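Long-range contacts in catechol 1,2-dioxygenase (Burkholderia ambifaria, PDB 5VXT), which probably catalyses the iron(III)-dependent intradiol cleavage of catechol by dioxygen to cis,cis-muconate: residues B[114-119]-B[272-277]; B[123-128]-B[319-324]; B[132-137]-B[203-208]; B[138-143]-B[189-194]; B[163-168]-B[241-246]. All blocks are in the same frame, centred on the assembly; numbering follows the deposited sequence. Where two conformers were deposited one is given.

Contact 1. Residues B[114-119]-B[272-277]; sequences GTPRTI and REELIP
R272 reaches across to the backbone of R117. Its NH1 donates to R117 O at 2.7 Å, with an N-H...O angle of 154°. The carbonyl oxygen lies at the edge of the guanidinium, close to its plane. P116 CB sits over one face of the same group, displaced toward its rim, 3.9 Å from R272 NH1. The R272 chain bends at chi3 (81°), which turns NE out of line with the preceding carbons.

P116 and L275 make the apolar half. The proline ring and the leucine side chain run antiparallel alongside each other, with P116 CG 3.7 Å from L275 CD2. The other leucine methyl, CD1, lies 3.7 Å from T118 CG2. L275 thus spreads its two methyls over P116 and T118. E274 CB adds a contact to P116 CG at 3.8 Å.

The two arginine side chains run alongside in the same sense, yet R117 NH1 and R272 NH1 stay 6.0 Å apart. D103 of helix 94-109 forms salt bridges with both, which probably offsets the repulsion of like charges; D106 is a further partner of R117. T118 OG1 is hydrogen-bonded to A270 O, and T115 OG1 to V303 N. L275 also rests on T253 and F300.

Neither segment is regular helix or strand. The contact joins the linker that follows helix 94-109 to the loop between strands 251-256 and 280-282. It is a loop-to-loop junction at the border between the helical N-terminal part and the beta-sandwich of an intradiol dioxygenase.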
# COMPACT_ATOMS: atom_id res chain seq x y z
N GLY B 114 18.64 -11.56 -27.83
CA GLY B 114 19.11 -12.57 -26.91
C GLY B 114 17.98 -13.41 -26.34
O GLY B 114 16.83 -13.33 -26.77
N THR B 115 18.34 -14.23 -25.36
CA THR B 115 17.34 -14.88 -24.53
C THR B 115 16.40 -13.82 -23.96
O THR B 115 16.87 -12.80 -23.44
CB THR B 115 18.00 -15.65 -23.38
OG1 THR B 115 18.86 -16.66 -23.93
CG2 THR B 115 16.95 -16.31 -22.49
N PRO B 116 15.08 -14.01 -24.05
CA PRO B 116 14.16 -12.99 -23.53
C PRO B 116 14.22 -12.89 -22.02
O PRO B 116 14.43 -13.88 -21.31
CB PRO B 116 12.78 -13.48 -23.99
CG PRO B 116 12.94 -14.96 -24.17
CD PRO B 116 14.36 -15.14 -24.67
N ARG B 117 14.00 -11.67 -21.52
CA ARG B 117 13.81 -11.48 -20.10
C ARG B 117 12.43 -11.96 -19.69
O ARG B 117 11.51 -12.06 -20.50
CB ARG B 117 13.97 -10.00 -19.72
CG ARG B 117 12.90 -9.09 -20.36
CD ARG B 117 12.86 -7.68 -19.77
NE ARG B 117 14.18 -7.02 -19.78
CZ ARG B 117 14.70 -6.40 -20.83
NH1 ARG B 117 14.04 -6.33 -21.98
NH2 ARG B 117 15.91 -5.84 -20.74
N THR B 118 12.28 -12.29 -18.41
CA THR B 118 10.94 -12.27 -17.81
C THR B 118 11.10 -11.90 -16.34
O THR B 118 12.18 -11.50 -15.89
CB THR B 118 10.17 -13.59 -18.06
OG1 THR B 118 8.79 -13.41 -17.68
CG2 THR B 118 10.76 -14.75 -17.30
N ILE B 119 10.01 -11.96 -15.58
CA ILE B 119 10.03 -11.27 -14.30
C ILE B 119 10.96 -11.97 -13.31
O ILE B 119 11.25 -13.17 -13.41
CB ILE B 119 8.60 -11.14 -13.73
CG1 ILE B 119 8.09 -12.49 -13.23
CG2 ILE B 119 7.70 -10.52 -14.78
CD1 ILE B 119 6.73 -12.43 -12.61
N ARG B 272 6.76 -17.04 -21.44
CA ARG B 272 7.12 -16.61 -22.78
C ARG B 272 7.41 -17.83 -23.64
O ARG B 272 7.89 -18.85 -23.15
CB ARG B 272 8.31 -15.67 -22.75
CG ARG B 272 8.07 -14.46 -21.87
CD ARG B 272 9.17 -13.44 -22.04
NE ARG B 272 8.94 -12.65 -23.24
CZ ARG B 272 9.44 -11.44 -23.44
NH1 ARG B 272 10.23 -10.88 -22.52
NH2 ARG B 272 9.15 -10.79 -24.56
N GLU B 273 7.07 -17.70 -24.93
CA GLU B 273 7.12 -18.82 -25.87
C GLU B 273 8.52 -19.40 -25.96
O GLU B 273 8.70 -20.62 -26.08
CB GLU B 273 6.65 -18.32 -27.23
CG GLU B 273 6.52 -19.35 -28.33
CD GLU B 273 6.16 -18.70 -29.65
OE1 GLU B 273 5.41 -17.70 -29.64
OE2 GLU B 273 6.65 -19.18 -30.70
N GLU B 274 9.53 -18.55 -25.87
CA GLU B 274 10.91 -18.99 -25.98
C GLU B 274 11.46 -19.57 -24.68
O GLU B 274 12.60 -20.03 -24.67
CB GLU B 274 11.80 -17.83 -26.44
CG GLU B 274 11.35 -17.16 -27.73
CD GLU B 274 10.34 -16.05 -27.49
OE1 GLU B 274 9.82 -15.93 -26.36
OE2 GLU B 274 10.06 -15.29 -28.44
N LEU B 275 10.68 -19.55 -23.60
CA LEU B 275 11.14 -19.95 -22.28
C LEU B 275 10.45 -21.24 -21.81
O LEU B 275 10.20 -21.42 -20.61
CB LEU B 275 10.91 -18.82 -21.27
CG LEU B 275 11.64 -17.51 -21.58
CD1 LEU B 275 11.38 -16.45 -20.51
CD2 LEU B 275 13.15 -17.73 -21.74
N ILE B 276 10.15 -22.13 -22.75
CA ILE B 276 9.51 -23.42 -22.48
C ILE B 276 10.36 -24.51 -23.14
O ILE B 276 9.97 -25.04 -24.18
CB ILE B 276 8.07 -23.47 -23.01
CG1 ILE B 276 7.29 -22.22 -22.60
CG2 ILE B 276 7.37 -24.73 -22.53
CD1 ILE B 276 5.88 -22.20 -23.18
N PRO B 277 11.50 -24.87 -22.57
CA PRO B 277 12.40 -25.82 -23.25
C PRO B 277 11.95 -27.25 -23.03
O PRO B 277 11.33 -27.57 -22.01
CB PRO B 277 13.76 -25.54 -22.60
CG PRO B 277 13.47 -24.83 -21.31
CD PRO B 277 12.01 -24.45 -21.25

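Contact 2. Residues B[123-128]-B[319-324]. With CAQ (catechol), chain K.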
# COMPACT_ATOMS: atom_id res chain seq x y z
N LEU B 123 11.29 -13.58 -4.78
CA LEU B 123 11.86 -14.62 -3.93
C LEU B 123 13.34 -14.87 -4.18
O LEU B 123 13.84 -15.95 -3.85
CB LEU B 123 11.06 -15.91 -4.09
CG LEU B 123 9.55 -15.69 -3.90
CD1 LEU B 123 8.79 -16.99 -4.08
CD2 LEU B 123 9.27 -15.09 -2.53
N TYR B 124 14.06 -13.90 -4.73
CA TYR B 124 15.50 -14.07 -4.89
C TYR B 124 16.21 -13.89 -3.55
O TYR B 124 15.82 -13.05 -2.73
CB TYR B 124 16.05 -13.07 -5.90
CG TYR B 124 17.55 -13.02 -5.94
CD1 TYR B 124 18.28 -14.06 -6.51
CD2 TYR B 124 18.25 -11.95 -5.40
CE1 TYR B 124 19.66 -14.04 -6.54
CE2 TYR B 124 19.63 -11.92 -5.43
CZ TYR B 124 20.33 -12.97 -6.00
OH TYR B 124 21.70 -12.94 -6.04
N VAL B 125 17.26 -14.68 -3.32
CA VAL B 125 18.09 -14.56 -2.12
C VAL B 125 19.55 -14.44 -2.55
O VAL B 125 20.08 -15.33 -3.22
CB VAL B 125 17.91 -15.74 -1.15
CG1 VAL B 125 18.80 -15.55 0.07
CG2 VAL B 125 16.45 -15.86 -0.72
N ALA B 126 20.19 -13.36 -2.14
CA ALA B 126 21.58 -13.13 -2.51
C ALA B 126 22.51 -13.90 -1.59
O ALA B 126 22.23 -14.13 -0.42
CB ALA B 126 21.90 -11.63 -2.44
N GLY B 127 23.64 -14.33 -2.16
CA GLY B 127 24.75 -14.84 -1.37
C GLY B 127 25.07 -16.31 -1.52
O GLY B 127 25.81 -16.84 -0.68
N ALA B 128 24.54 -16.99 -2.54
CA ALA B 128 24.81 -18.41 -2.69
C ALA B 128 26.29 -18.62 -2.95
O ALA B 128 26.93 -17.81 -3.65
CB ALA B 128 23.99 -18.99 -3.85
N LEU B 319 14.75 -4.08 -3.25
CA LEU B 319 15.01 -4.78 -1.99
C LEU B 319 15.05 -6.28 -2.24
O LEU B 319 14.08 -6.86 -2.74
CB LEU B 319 13.96 -4.44 -0.94
CG LEU B 319 14.11 -3.18 -0.10
CD1 LEU B 319 13.17 -3.24 1.10
CD2 LEU B 319 15.55 -2.98 0.34
N ARG B 320 16.17 -6.91 -1.88
CA ARG B 320 16.35 -8.34 -2.06
C ARG B 320 16.89 -8.95 -0.78
O ARG B 320 17.75 -8.36 -0.12
CB ARG B 320 17.30 -8.64 -3.24
CG ARG B 320 16.67 -8.39 -4.61
CD ARG B 320 17.73 -7.99 -5.63
NE ARG B 320 17.21 -7.81 -6.99
CZ ARG B 320 17.66 -6.90 -7.85
NH1 ARG B 320 18.65 -6.07 -7.50
NH2 ARG B 320 17.12 -6.80 -9.06
N ALA B 321 16.37 -10.12 -0.43
CA ALA B 321 16.84 -10.84 0.75
C ALA B 321 18.26 -11.35 0.53
O ALA B 321 18.73 -11.49 -0.60
CB ALA B 321 15.92 -12.02 1.06
N SER B 322 18.94 -11.64 1.64
CA SER B 322 20.28 -12.22 1.62
C SER B 322 20.42 -13.19 2.78
O SER B 322 19.74 -13.06 3.81
CB SER B 322 21.37 -11.15 1.71
OG SER B 322 21.44 -10.62 3.02
N ALA B 323 21.33 -14.15 2.63
CA ALA B 323 21.50 -15.19 3.63
C ALA B 323 22.97 -15.52 3.82
O ALA B 323 23.82 -15.20 2.98
CB ALA B 323 20.73 -16.47 3.26
N THR B 324 23.25 -16.20 4.93
CA THR B 324 24.58 -16.62 5.36
C THR B 324 25.35 -17.36 4.26
O THR B 324 25.30 -18.58 4.16
CB THR B 324 24.49 -17.53 6.61
OG1 THR B 324 23.66 -16.90 7.59
CG2 THR B 324 25.86 -17.78 7.20
C1 CAQ K . 5.41 -14.79 -7.10
C2 CAQ K . 6.19 -15.86 -6.69
C3 CAQ K . 7.14 -16.39 -7.56
O3 CAQ K . 7.93 -17.43 -7.20
C4 CAQ K . 7.29 -15.80 -8.90
O4 CAQ K . 8.21 -16.31 -9.75
C5 CAQ K . 6.49 -14.72 -9.27
C6 CAQ K . 5.55 -14.23 -8.37
O HOH W 1 13.97 -11.23 -1.80
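V125-A126 and A321-S322 run as a short, weakly bonded parallel strand pair, with A126 N donating to A321 O at 2.8 Å and A323 N to A126 O at 3.2 Å. The first bond is nearly straight, at 176°. One step earlier a water lies between Y124 O and A321 N, accepting from the latter.

V125 and A321 share one face of the pair. V125 CG1, anti to the backbone N (chi1 180°), meets A323 CB at 3.8 Å. V125 CG2 lies 4.3 Å from A321 CB. A126 and S322 occupy the other face.

Y124 and R320 pass at an angle. R320 CG comes to the edge of the ring, 4.0 Å from Y124 CD2, and the ring and guanidinium planes are 89° apart. The charged end of R320 goes elsewhere, to E120 and V316 O. Y124 OH is hydrogen-bonded to E168.

L123 turns away from the C-terminal segment, and its CD1 lies 3.3 Å from O3 of the bound catechol. The C-terminal tail is thus paired with the strand that begins two residues after L123, a residue of the catechol pocket, near the active site of this intradiol dioxygenase.

Contact 3. Residues B[132-137]-B[203-208]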
# COMPACT_ATOMS: atom_id res chain seq x y z
N ASP B 132 32.44 -23.66 -9.33
CA ASP B 132 33.08 -23.68 -10.64
C ASP B 132 32.30 -24.64 -11.54
O ASP B 132 32.29 -25.85 -11.29
CB ASP B 132 34.54 -24.11 -10.53
CG ASP B 132 35.47 -22.94 -10.28
OD1 ASP B 132 35.07 -21.80 -10.59
OD2 ASP B 132 36.60 -23.17 -9.80
N GLY B 133 31.63 -24.11 -12.56
CA GLY B 133 31.04 -24.92 -13.60
C GLY B 133 29.79 -25.73 -13.28
O GLY B 133 28.92 -25.87 -14.15
N VAL B 134 29.70 -26.29 -12.08
CA VAL B 134 28.58 -27.17 -11.72
C VAL B 134 28.23 -26.94 -10.26
O VAL B 134 29.11 -26.79 -9.41
CB VAL B 134 28.92 -28.67 -11.96
CG1 VAL B 134 27.80 -29.56 -11.44
CG2 VAL B 134 29.17 -28.95 -13.44
N ALA B 135 26.92 -26.90 -9.97
CA ALA B 135 26.45 -26.82 -8.59
C ALA B 135 25.34 -27.84 -8.38
O ALA B 135 24.41 -27.94 -9.19
CB ALA B 135 25.94 -25.42 -8.25
N LYS B 136 25.43 -28.59 -7.29
CA LYS B 136 24.33 -29.40 -6.79
C LYS B 136 23.64 -28.60 -5.70
O LYS B 136 24.23 -28.32 -4.66
CB LYS B 136 24.81 -30.75 -6.26
CG LYS B 136 23.68 -31.66 -5.85
CD LYS B 136 24.19 -33.01 -5.36
CE LYS B 136 23.04 -33.96 -5.11
NZ LYS B 136 22.07 -33.42 -4.13
N ILE B 137 22.39 -28.21 -5.94
CA ILE B 137 21.76 -27.19 -5.13
C ILE B 137 20.62 -27.71 -4.27
O ILE B 137 20.07 -26.95 -3.46
CB ILE B 137 21.27 -26.01 -6.00
CG1 ILE B 137 20.11 -26.44 -6.89
CG2 ILE B 137 22.41 -25.49 -6.86
CD1 ILE B 137 19.60 -25.32 -7.79
N LYS B 203 30.16 -23.11 -20.06
CA LYS B 203 29.18 -24.11 -19.63
C LYS B 203 28.81 -23.93 -18.17
O LYS B 203 29.66 -23.64 -17.32
CB LYS B 203 29.72 -25.53 -19.86
CG LYS B 203 29.91 -25.90 -21.32
CD LYS B 203 30.43 -27.33 -21.50
CE LYS B 203 29.31 -28.35 -21.67
NZ LYS B 203 29.82 -29.74 -21.83
N TYR B 204 27.52 -24.10 -17.88
CA TYR B 204 26.98 -24.08 -16.53
C TYR B 204 26.17 -25.36 -16.33
O TYR B 204 25.65 -25.94 -17.29
CB TYR B 204 26.08 -22.85 -16.28
CG TYR B 204 24.68 -23.04 -16.83
CD1 TYR B 204 24.39 -22.74 -18.15
CD2 TYR B 204 23.66 -23.56 -16.03
CE1 TYR B 204 23.13 -22.95 -18.66
CE2 TYR B 204 22.40 -23.77 -16.54
CZ TYR B 204 22.14 -23.47 -17.86
OH TYR B 204 20.88 -23.67 -18.37
N GLU B 205 26.05 -25.80 -15.08
CA GLU B 205 25.22 -26.97 -14.82
C GLU B 205 24.68 -26.92 -13.40
O GLU B 205 25.43 -26.66 -12.46
CB GLU B 205 26.00 -28.27 -15.05
CG GLU B 205 25.16 -29.51 -14.89
CD GLU B 205 25.89 -30.75 -15.38
OE1 GLU B 205 26.91 -30.59 -16.08
OE2 GLU B 205 25.44 -31.87 -15.05
N PHE B 206 23.38 -27.18 -13.25
CA PHE B 206 22.74 -27.28 -11.95
C PHE B 206 22.16 -28.68 -11.81
O PHE B 206 21.49 -29.18 -12.72
CB PHE B 206 21.64 -26.22 -11.78
CG PHE B 206 22.16 -24.82 -11.77
CD1 PHE B 206 22.72 -24.28 -10.63
CD2 PHE B 206 22.08 -24.04 -12.91
CE1 PHE B 206 23.20 -22.98 -10.62
CE2 PHE B 206 22.56 -22.74 -12.91
CZ PHE B 206 23.12 -22.21 -11.77
N ARG B 207 22.44 -29.31 -10.68
CA ARG B 207 21.87 -30.60 -10.33
C ARG B 207 20.96 -30.40 -9.13
O ARG B 207 21.40 -29.91 -8.09
CB ARG B 207 22.97 -31.62 -10.06
CG ARG B 207 23.82 -31.83 -11.29
CD ARG B 207 25.00 -32.74 -11.05
NE ARG B 207 25.87 -32.78 -12.23
CZ ARG B 207 27.05 -33.39 -12.27
NH1 ARG B 207 27.50 -34.03 -11.20
NH2 ARG B 207 27.77 -33.38 -13.38
N THR B 208 19.69 -30.74 -9.29
CA THR B 208 18.67 -30.30 -8.35
C THR B 208 17.50 -31.27 -8.45
O THR B 208 17.66 -32.40 -8.94
CB THR B 208 18.28 -28.84 -8.64
OG1 THR B 208 17.26 -28.42 -7.73
CG2 THR B 208 17.78 -28.67 -10.08
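V134 lies against E205 and R207 where an edge strand, 134-136, joins strand 203-209 in one sheet of the beta-sandwich. The strands are parallel, with axes 4.7 Å apart and directions differing by 11°. A135 carries the register: its N donates to E205 O and its O accepts from R207 N. I137 N then donates to R207 O.

R207 can be followed outward. Its CB sits beside A135 O and K136 CA. From CG to NE the chain is extended (chi2 175°, chi3 -174°), and this carries NE back along the strand toward E205 and V134. NE is 3.8 Å from V134 CG1, which lies over one face of the guanidinium, displaced toward its rim. NE and NH2 both donate to the same oxygen, E205 OE2, at 3.0 and 3.2 Å. That side-on grip lies in the guanidinium plane but meets OE2 from above the carboxylate plane. NH1 makes a weak bond to L288 O.

The glutamate runs side by side with the valine, V134 CG2 being 3.6 Å from E205 CB. On the other face A135 and F206 point toward the second sheet, and F206 rests on V167 and C169 there. I137 CG2 reaches the edge of the F206 ring, 4.0 Å from F206 CD1. T208 OG1 is hydrogen-bonded to H171. Packing is tight where I137 CG1 meets T208 CB at 3.5 Å.

Contact 4. Residues B[138-143]-B[189-194]; sequences DLDADE and DFNLRG
N191 holds the backbone of L139 and D140 through a single side-chain oxygen. Among the hydrogen bonds, L139 N donates to N191 OD1 at 2.7 Å, nearly in line with the amide C=O. D140 N donates to the same oxygen at 3.1 Å, from well above the amide plane. N191 CG is anti to the backbone N (chi1 -175°), which extends the side chain from the turn toward L139 and D140. The amide nitrogen ND2 donates to a water, at 3.1 Å, that in turn donates to D140 O. Q187 is a further partner of ND2.

Of the contacts without a hydrogen bond, the D140 carboxylate and the N191 amide cross with their planes 32° apart. The main partner of the carboxylate is S188. L192 CD2 packs on D138 CB at 3.6 Å. L139 CD1 reaches D189 O at 3.4 Å.

The backbone shape comes from a type II beta turn, F190 to R193, closed by R193 N donating to F190 O. It places N191 at the second position, just before strand 193-197.

Both ends of the N191 amide are used: the oxygen satisfies two successive peptide N-H groups, and the nitrogen serves a carbonyl through water. This ties the loop leaving strand 134-136 to the turn.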
# COMPACT_ATOMS: atom_id res chain seq x y z
N ASP B 138 20.26 -28.99 -4.38
CA ASP B 138 19.25 -29.55 -3.48
C ASP B 138 19.95 -30.06 -2.22
O ASP B 138 20.52 -31.14 -2.20
CB ASP B 138 18.41 -30.63 -4.18
CG ASP B 138 19.20 -31.86 -4.55
OD1 ASP B 138 20.17 -31.75 -5.33
OD2 ASP B 138 18.84 -32.94 -4.04
N LEU B 139 19.91 -29.24 -1.17
CA LEU B 139 20.56 -29.58 0.09
C LEU B 139 19.69 -30.43 1.00
O LEU B 139 20.22 -31.18 1.83
CB LEU B 139 20.95 -28.30 0.84
CG LEU B 139 21.85 -27.32 0.09
CD1 LEU B 139 22.07 -26.05 0.91
CD2 LEU B 139 23.17 -27.98 -0.26
N ASP B 140 18.37 -30.33 0.87
CA ASP B 140 17.43 -30.96 1.79
C ASP B 140 16.67 -32.08 1.09
O ASP B 140 16.32 -31.96 -0.09
CB ASP B 140 16.44 -29.93 2.35
CG ASP B 140 17.13 -28.81 3.09
OD1 ASP B 140 18.29 -29.01 3.51
OD2 ASP B 140 16.52 -27.72 3.25
N ALA B 141 16.40 -33.15 1.83
CA ALA B 141 15.64 -34.27 1.29
C ALA B 141 14.24 -33.82 0.90
O ALA B 141 13.56 -33.12 1.65
CB ALA B 141 15.57 -35.39 2.33
N ASP B 142 13.81 -34.24 -0.30
CA ASP B 142 12.48 -33.94 -0.81
C ASP B 142 11.97 -35.22 -1.46
O ASP B 142 12.24 -35.49 -2.64
CB ASP B 142 12.52 -32.77 -1.79
CG ASP B 142 11.13 -32.30 -2.20
OD1 ASP B 142 10.13 -32.96 -1.83
OD2 ASP B 142 11.04 -31.26 -2.89
N GLU B 143 11.22 -36.01 -0.69
CA GLU B 143 10.73 -37.30 -1.17
C GLU B 143 9.84 -37.15 -2.39
O GLU B 143 9.71 -38.09 -3.19
CB GLU B 143 9.98 -38.03 -0.05
N ASP B 189 19.76 -22.78 4.41
CA ASP B 189 20.14 -21.61 3.64
C ASP B 189 20.58 -22.03 2.24
O ASP B 189 21.45 -22.90 2.09
CB ASP B 189 21.27 -20.84 4.34
CG ASP B 189 20.83 -20.20 5.66
OD1 ASP B 189 19.67 -19.75 5.75
OD2 ASP B 189 21.65 -20.16 6.60
N PHE B 190 19.95 -21.44 1.22
CA PHE B 190 20.25 -21.66 -0.19
C PHE B 190 19.85 -23.04 -0.69
O PHE B 190 20.38 -23.50 -1.72
CB PHE B 190 21.73 -21.40 -0.50
CG PHE B 190 22.20 -20.05 -0.07
CD1 PHE B 190 22.98 -19.90 1.07
CD2 PHE B 190 21.84 -18.92 -0.78
CE1 PHE B 190 23.40 -18.65 1.47
CE2 PHE B 190 22.26 -17.67 -0.38
CZ PHE B 190 23.04 -17.54 0.75
N ASN B 191 18.93 -23.71 -0.02
CA ASN B 191 18.37 -24.93 -0.60
C ASN B 191 17.65 -24.57 -1.89
O ASN B 191 16.85 -23.63 -1.93
CB ASN B 191 17.41 -25.63 0.36
CG ASN B 191 16.92 -26.96 -0.19
OD1 ASN B 191 17.71 -27.74 -0.73
ND2 ASN B 191 15.62 -27.21 -0.09
N LEU B 192 17.97 -25.32 -2.95
CA LEU B 192 17.44 -25.08 -4.29
C LEU B 192 17.80 -23.68 -4.80
O LEU B 192 17.05 -23.08 -5.58
CB LEU B 192 15.93 -25.30 -4.34
CG LEU B 192 15.46 -26.63 -3.76
CD1 LEU B 192 13.97 -26.77 -3.88
CD2 LEU B 192 16.15 -27.80 -4.46
N ARG B 193 18.94 -23.16 -4.36
CA ARG B 193 19.54 -21.95 -4.90
C ARG B 193 21.02 -22.21 -5.08
O ARG B 193 21.67 -22.74 -4.17
CB ARG B 193 19.34 -20.74 -3.97
CG ARG B 193 17.90 -20.49 -3.58
CD ARG B 193 17.80 -19.44 -2.48
NE ARG B 193 16.42 -19.23 -2.06
CZ ARG B 193 15.56 -18.41 -2.67
NH1 ARG B 193 15.95 -17.72 -3.73
NH2 ARG B 193 14.32 -18.29 -2.21
N GLY B 194 21.56 -21.82 -6.23
CA GLY B 194 22.97 -22.02 -6.49
C GLY B 194 23.53 -20.89 -7.34
O GLY B 194 22.79 -20.03 -7.83
O HOH W 2 14.50 -29.71 -1.46

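Contact 5. Residues B[163-168]-B[241-246]; sequences AGALVE and FFVTSD
Two neighbouring antiparallel strands of one sheet, 166-170 and 238-244, meet here, with A165 and S245 touching just beyond the paired part. L166 and T244 form a hydrogen-bonded pair: L166 N donates to T244 O at 2.7 Å, and T244 N to L166 O at 2.9 Å. E168 and F242 form the next such pair. In it, F242 N meets E168 O from above the carbonyl plane, at 3.1 Å and a bent 143°. V167 and V243 make the non-hydrogen-bonded pair between them.

E168 and F242 share a face. The carboxylate oxygen OE2 comes to the ring edge, 3.8 Å from F242 CD2, with the planes 56° apart. A water accepts from T244 OG1 and donates to E168 OE2 and L166 O, so it links three residues on this face. The other carboxylate oxygen, OE1, is taken by Y124, whose ring meets that of F242 edge-to-face.

The opposite face looks into the beta-sandwich of the intradiol dioxygenase fold. There V167 CG2 lies 4.3 Å from V243 CG1, and V167 CG1 4.1 Å from F241 CD1. F241 also rests on F206 of the facing sheet. The strand that carries F241 also supplies H238 and H240, which bind the iron. A165 CB closes on S245 CB at 3.7 Å, and S245 OG is hydrogen-bonded to H248.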
# COMPACT_ATOMS: atom_id res chain seq x y z
N ALA B 163 33.25 -16.58 -20.68
CA ALA B 163 33.99 -17.07 -19.54
C ALA B 163 33.70 -16.22 -18.31
O ALA B 163 33.55 -15.00 -18.41
CB ALA B 163 35.49 -17.08 -19.84
N GLY B 164 33.60 -16.86 -17.16
CA GLY B 164 33.47 -16.14 -15.91
C GLY B 164 32.13 -15.47 -15.71
O GLY B 164 32.03 -14.54 -14.90
N ALA B 165 31.10 -15.89 -16.43
CA ALA B 165 29.75 -15.41 -16.17
C ALA B 165 29.18 -16.10 -14.94
O ALA B 165 29.44 -17.28 -14.69
CB ALA B 165 28.83 -15.66 -17.37
N LEU B 166 28.42 -15.35 -14.15
CA LEU B 166 27.80 -15.89 -12.95
C LEU B 166 26.35 -16.23 -13.26
O LEU B 166 25.54 -15.34 -13.54
CB LEU B 166 27.89 -14.88 -11.80
CG LEU B 166 27.32 -15.39 -10.47
CD1 LEU B 166 28.19 -16.53 -9.96
CD2 LEU B 166 27.27 -14.26 -9.46
N VAL B 167 26.02 -17.51 -13.20
CA VAL B 167 24.65 -17.98 -13.37
C VAL B 167 24.10 -18.30 -12.00
O VAL B 167 24.62 -19.18 -11.30
CB VAL B 167 24.58 -19.21 -14.30
CG1 VAL B 167 23.13 -19.63 -14.50
CG2 VAL B 167 25.26 -18.92 -15.63
N GLU B 168 23.05 -17.59 -11.59
CA GLU B 168 22.34 -17.89 -10.36
C GLU B 168 21.00 -18.51 -10.69
O GLU B 168 20.37 -18.19 -11.70
CB GLU B 168 22.13 -16.63 -9.52
CG GLU B 168 23.43 -15.96 -9.15
CD GLU B 168 23.20 -14.71 -8.36
OE1 GLU B 168 22.90 -14.82 -7.16
OE2 GLU B 168 23.32 -13.62 -8.96
N PHE B 241 16.46 -17.49 -13.23
CA PHE B 241 17.89 -17.25 -13.42
C PHE B 241 18.23 -15.76 -13.44
O PHE B 241 17.50 -14.94 -14.00
CB PHE B 241 18.40 -17.88 -14.72
CG PHE B 241 18.17 -19.36 -14.81
CD1 PHE B 241 19.13 -20.26 -14.37
CD2 PHE B 241 16.98 -19.85 -15.35
CE1 PHE B 241 18.91 -21.63 -14.46
CE2 PHE B 241 16.76 -21.22 -15.43
CZ PHE B 241 17.73 -22.11 -14.99
N PHE B 242 19.38 -15.45 -12.83
CA PHE B 242 20.18 -14.27 -13.13
C PHE B 242 21.41 -14.73 -13.89
O PHE B 242 22.01 -15.74 -13.53
CB PHE B 242 20.69 -13.58 -11.86
CG PHE B 242 19.67 -12.74 -11.17
CD1 PHE B 242 18.68 -12.10 -11.89
CD2 PHE B 242 19.74 -12.56 -9.80
CE1 PHE B 242 17.74 -11.30 -11.24
CE2 PHE B 242 18.80 -11.75 -9.14
CZ PHE B 242 17.81 -11.14 -9.87
N VAL B 243 21.81 -13.97 -14.91
CA VAL B 243 23.13 -14.17 -15.53
C VAL B 243 23.87 -12.84 -15.55
O VAL B 243 23.41 -11.87 -16.16
CB VAL B 243 23.05 -14.76 -16.94
CG1 VAL B 243 24.46 -15.07 -17.46
CG2 VAL B 243 22.22 -16.03 -16.94
N THR B 244 25.03 -12.80 -14.90
CA THR B 244 25.81 -11.58 -14.75
C THR B 244 27.22 -11.82 -15.27
O THR B 244 27.81 -12.87 -15.01
CB THR B 244 25.88 -11.16 -13.29
OG1 THR B 244 24.55 -11.05 -12.77
CG2 THR B 244 26.60 -9.81 -13.15
N SER B 245 27.75 -10.84 -16.01
CA SER B 245 29.10 -10.91 -16.56
C SER B 245 29.49 -9.56 -17.12
O SER B 245 28.66 -8.88 -17.73
CB SER B 245 29.21 -11.97 -17.66
OG SER B 245 28.46 -11.58 -18.79
N ASP B 246 30.75 -9.17 -16.93
CA ASP B 246 31.22 -7.90 -17.46
C ASP B 246 31.10 -7.89 -18.98
O ASP B 246 31.24 -8.92 -19.64
CB ASP B 246 32.68 -7.66 -17.07
CG ASP B 246 32.99 -8.15 -15.67
OD1 ASP B 246 32.27 -7.76 -14.72
OD2 ASP B 246 33.95 -8.94 -15.52
O HOH W 3 32.38 -11.52 -15.64
O HOH W 4 24.04 -13.56 -11.79

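How the contacts relate
From the N terminus, contact 1 comes first, closing a long loop from 114-119 to 272-277. Contact 2 starts just after it and ends at the C-terminal tail, so the two cross. Contacts 3, 4 and 5 lie within both loops. Contact 4 lies within contact 3, and contact 5 crosses both. Contact 3 belongs to one sheet of the sandwich and contact 5 to the other; they meet across the interior of the sandwich. Contacts 3 and 4 join through I137 O and L192 N. Contact 2 touches both contact 4 and contact 5, so the C-terminal pairing is tied to the sandwich. Contact 1 stands apart, beside helix 94-109.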